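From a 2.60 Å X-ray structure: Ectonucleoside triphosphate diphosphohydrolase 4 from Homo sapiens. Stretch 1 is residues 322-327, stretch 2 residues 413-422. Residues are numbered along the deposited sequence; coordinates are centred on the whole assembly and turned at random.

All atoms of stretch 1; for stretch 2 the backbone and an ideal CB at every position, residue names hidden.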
# COMPACT_ATOMS: atom_id res chain seq x y z
N LEU A 322 -1.49 21.41 17.93
CA LEU A 322 -2.48 20.79 18.79
C LEU A 322 -3.76 21.63 18.80
O LEU A 322 -3.71 22.84 18.59
CB LEU A 322 -1.96 20.64 20.23
CG LEU A 322 -0.98 19.50 20.47
CD1 LEU A 322 -0.39 19.60 21.87
CD2 LEU A 322 -1.65 18.14 20.27
N PRO A 323 -4.91 21.00 19.03
CA PRO A 323 -6.16 21.77 19.09
C PRO A 323 -6.09 22.88 20.12
O PRO A 323 -5.36 22.80 21.11
CB PRO A 323 -7.21 20.72 19.48
CG PRO A 323 -6.62 19.42 19.09
CD PRO A 323 -5.14 19.56 19.25
N LEU A 324 -6.86 23.94 19.88
CA LEU A 324 -6.84 25.10 20.76
C LEU A 324 -7.21 24.71 22.19
O LEU A 324 -8.24 24.07 22.43
CB LEU A 324 -7.81 26.16 20.24
CG LEU A 324 -7.91 27.45 21.05
CD1 LEU A 324 -6.64 28.28 20.91
CD2 LEU A 324 -9.12 28.25 20.61
N ASP A 325 -6.35 25.10 23.13
CA ASP A 325 -6.58 25.01 24.58
C ASP A 325 -6.44 23.59 25.13
O ASP A 325 -6.71 23.39 26.33
CB ASP A 325 -7.95 25.56 24.99
CG ASP A 325 -8.02 27.07 24.88
OD1 ASP A 325 -6.96 27.73 24.87
OD2 ASP A 325 -9.15 27.60 24.82
N ILE A 326 -6.04 22.61 24.33
CA ILE A 326 -5.76 21.29 24.87
C ILE A 326 -4.47 21.35 25.67
O ILE A 326 -3.52 22.08 25.33
CB ILE A 326 -5.66 20.23 23.76
CG1 ILE A 326 -5.67 18.82 24.38
CG2 ILE A 326 -4.39 20.42 22.94
CD1 ILE A 326 -5.72 17.70 23.36
N LYS A 327 -4.41 20.57 26.75
CA LYS A 327 -3.22 20.46 27.57
C LYS A 327 -2.62 19.07 27.40
O LYS A 327 -3.29 18.07 27.68
CB LYS A 327 -3.55 20.75 29.04
CG LYS A 327 -4.03 22.18 29.25
CD LYS A 327 -4.44 22.46 30.68
CE LYS A 327 -4.97 23.88 30.83
NZ LYS A 327 -5.19 24.26 32.25
N UNK A 413 -11.21 23.26 12.14
CA UNK A 413 -11.16 22.25 13.19
C UNK A 413 -10.11 22.59 14.24
O UNK A 413 -10.37 22.51 15.45
CB UNK A 413 -10.87 20.87 12.59
N UNK A 414 -8.92 22.99 13.80
CA UNK A 414 -7.83 23.26 14.73
C UNK A 414 -8.13 24.47 15.61
O UNK A 414 -7.77 24.48 16.79
CB UNK A 414 -6.52 23.48 13.96
N UNK A 415 -8.78 25.48 15.06
CA UNK A 415 -9.10 26.69 15.81
C UNK A 415 -10.27 26.51 16.76
O UNK A 415 -10.64 27.46 17.46
CB UNK A 415 -9.40 27.83 14.84
N UNK A 416 -10.87 25.32 16.82
CA UNK A 416 -12.00 25.06 17.71
C UNK A 416 -11.49 24.63 19.08
O UNK A 416 -10.60 23.78 19.18
CB UNK A 416 -12.92 23.99 17.12
N UNK A 417 -12.04 25.24 20.13
CA UNK A 417 -11.64 24.90 21.49
C UNK A 417 -11.72 23.40 21.72
O UNK A 417 -12.65 22.73 21.26
CB UNK A 417 -12.51 25.64 22.51
N UNK A 418 -10.74 22.88 22.45
CA UNK A 418 -10.70 21.45 22.74
C UNK A 418 -11.99 20.98 23.41
O UNK A 418 -12.49 19.89 23.12
CB UNK A 418 -9.50 21.12 23.63
N UNK A 419 -12.56 21.80 24.30
CA UNK A 419 -13.77 21.40 25.00
C UNK A 419 -14.94 21.25 24.03
O UNK A 419 -15.77 20.34 24.18
CB UNK A 419 -14.11 22.42 26.09
N UNK A 420 -15.03 22.13 23.03
CA UNK A 420 -16.08 22.02 22.03
C UNK A 420 -15.89 20.75 21.21
O UNK A 420 -16.83 19.96 21.03
CB UNK A 420 -16.09 23.25 21.12
N UNK A 421 -14.68 20.54 20.68
CA UNK A 421 -14.38 19.29 19.98
C UNK A 421 -14.71 18.09 20.86
O UNK A 421 -15.33 17.12 20.41
CB UNK A 421 -12.91 19.25 19.56
N UNK A 422 -14.29 18.15 22.12
CA UNK A 422 -14.53 17.04 23.04
C UNK A 422 -16.03 16.82 23.24
O UNK A 422 -16.49 15.67 23.28
CB UNK A 422 -13.85 17.30 24.38

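Stretch 1 meets stretch 2 through the type II turn from Pro323 to Ile326, which is closed by the bond from Ile326 N to Pro323 O (3.3 Å). Two backbone hydrogen bonds, described below at positions 414 and 418, fix the turn against a break between two helical segments.

Position 413 is helical, and its CB points sideways with nothing of stretch 1 within 5.5 Å, so many residues would serve. The deposited residue is Tyr413, whose chi1 of 177° (t) brings the end of the ring nearer to stretch 1 without contact.

At position 414 the backbone does the work: its carbonyl O accepts a hydrogen bond from Leu324 N at 3.3 Å. The CB points sideways and lies 5.4 Å from Pro323 CA, so stretch 1 sets little beyond a side chain compatible with a helix. The residue is Cys414, bonded covalently to a group elsewhere in the structure.

At positions 415 and 416 the CB points away from stretch 1, which leaves the choice open; the phi/psi of 416, -87/133, is extended and would suit a beta-branched residue, among others. They are Ala415 and Thr416. The former still meets stretch 1 through its backbone, with Leu324 CD2 3.6 Å from Ala415 O.

Position 417, at phi/psi -53/141, directly precedes a helix. Serine, threonine, aspartate or asparagine would be the classical choices for such an N-cap position, but the CB also lies 4.5 Å from Asp325 OD2, where a basic residue would be plausible. The deposited Lys417 lays its aliphatic stem beside stretch 1, with its CG 4.0 Å from Leu324 CD2 and also 4.0 Å from Asp325 OD2. The end of the chain then leads away, so the contact with the aspartate is made near the base of the side chain and not by the ammonium group.

Position 418 faces stretch 1 most directly. Its N donates to Leu324 O at 2.8 Å, and its CB points toward the turn, 3.8 Å from Ile326 N. Beyond lie the apolar side chains of Pro323 and Ile326, so a large hydrophobic residue is expected: leucine, methionine, phenylalanine or tryptophan could all be considered. Trp418 takes the place, with chi1 in the t well. Ile326 CD1 sits over one face of the indole, 3.4 Å from the centroid of the six-membered ring of Trp418 and 7° off its normal, a CH-pi contact. Pro323 CB approaches Trp418 CE3 obliquely at 3.8 Å. With 95 Å² covered, this residue has the largest share of the contact.

Positions 419, 420 and 422 have open space before their CB atoms as far as stretch 1 is concerned, and any good helix former would fit. They are Ser419, Ile420 and Arg422, none in contact with it.

Position 421, one turn after 418, points toward stretch 1 from a distance. A medium or long apolar chain could reach the proline, and Leu421 does so, placing its CD1 3.9 Å from Pro323 CB.

Stretch 2 413-422: YCATKWSILR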
# COMPACT_ATOMS: atom_id res chain seq x y z
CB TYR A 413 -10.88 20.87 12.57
CG TYR A 413 -10.75 19.76 13.60
CD1 TYR A 413 -11.86 19.04 14.02
CD2 TYR A 413 -9.51 19.44 14.14
CE1 TYR A 413 -11.74 18.03 14.96
CE2 TYR A 413 -9.38 18.43 15.08
CZ TYR A 413 -10.50 17.73 15.48
OH TYR A 413 -10.38 16.73 16.42
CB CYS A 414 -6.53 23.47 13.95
SG CYS A 414 -6.04 21.96 13.11
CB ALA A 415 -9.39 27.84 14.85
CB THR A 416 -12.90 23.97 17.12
OG1 THR A 416 -13.35 24.36 15.82
CG2 THR A 416 -14.11 23.72 18.01
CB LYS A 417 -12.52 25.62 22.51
CG LYS A 417 -12.40 27.13 22.51
CD LYS A 417 -13.29 27.71 23.60
CE LYS A 417 -13.79 29.10 23.24
NZ LYS A 417 -15.07 29.40 23.94
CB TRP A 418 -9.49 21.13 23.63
CG TRP A 418 -9.40 19.70 24.04
CD1 TRP A 418 -9.47 19.21 25.31
CD2 TRP A 418 -9.21 18.57 23.19
NE1 TRP A 418 -9.34 17.84 25.30
CE2 TRP A 418 -9.18 17.42 24.01
CE3 TRP A 418 -9.07 18.41 21.80
CZ2 TRP A 418 -9.01 16.14 23.49
CZ3 TRP A 418 -8.90 17.13 21.30
CH2 TRP A 418 -8.87 16.01 22.14
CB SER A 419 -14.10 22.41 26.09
OG SER A 419 -14.26 23.71 25.55
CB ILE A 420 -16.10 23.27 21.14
CG1 ILE A 420 -16.44 24.51 21.98
CG2 ILE A 420 -17.10 23.11 19.99
CD1 ILE A 420 -16.26 25.82 21.25
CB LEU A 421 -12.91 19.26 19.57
CG LEU A 421 -12.44 20.31 18.57
CD1 LEU A 421 -10.94 20.19 18.36
CD2 LEU A 421 -13.18 20.18 17.25
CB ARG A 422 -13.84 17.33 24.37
CG ARG A 422 -13.77 16.16 25.31
CD ARG A 422 -12.78 15.12 24.83
NE ARG A 422 -12.63 14.06 25.82
CZ ARG A 422 -13.53 13.11 26.04
NH1 ARG A 422 -14.66 13.09 25.34
NH2 ARG A 422 -13.30 12.19 26.97
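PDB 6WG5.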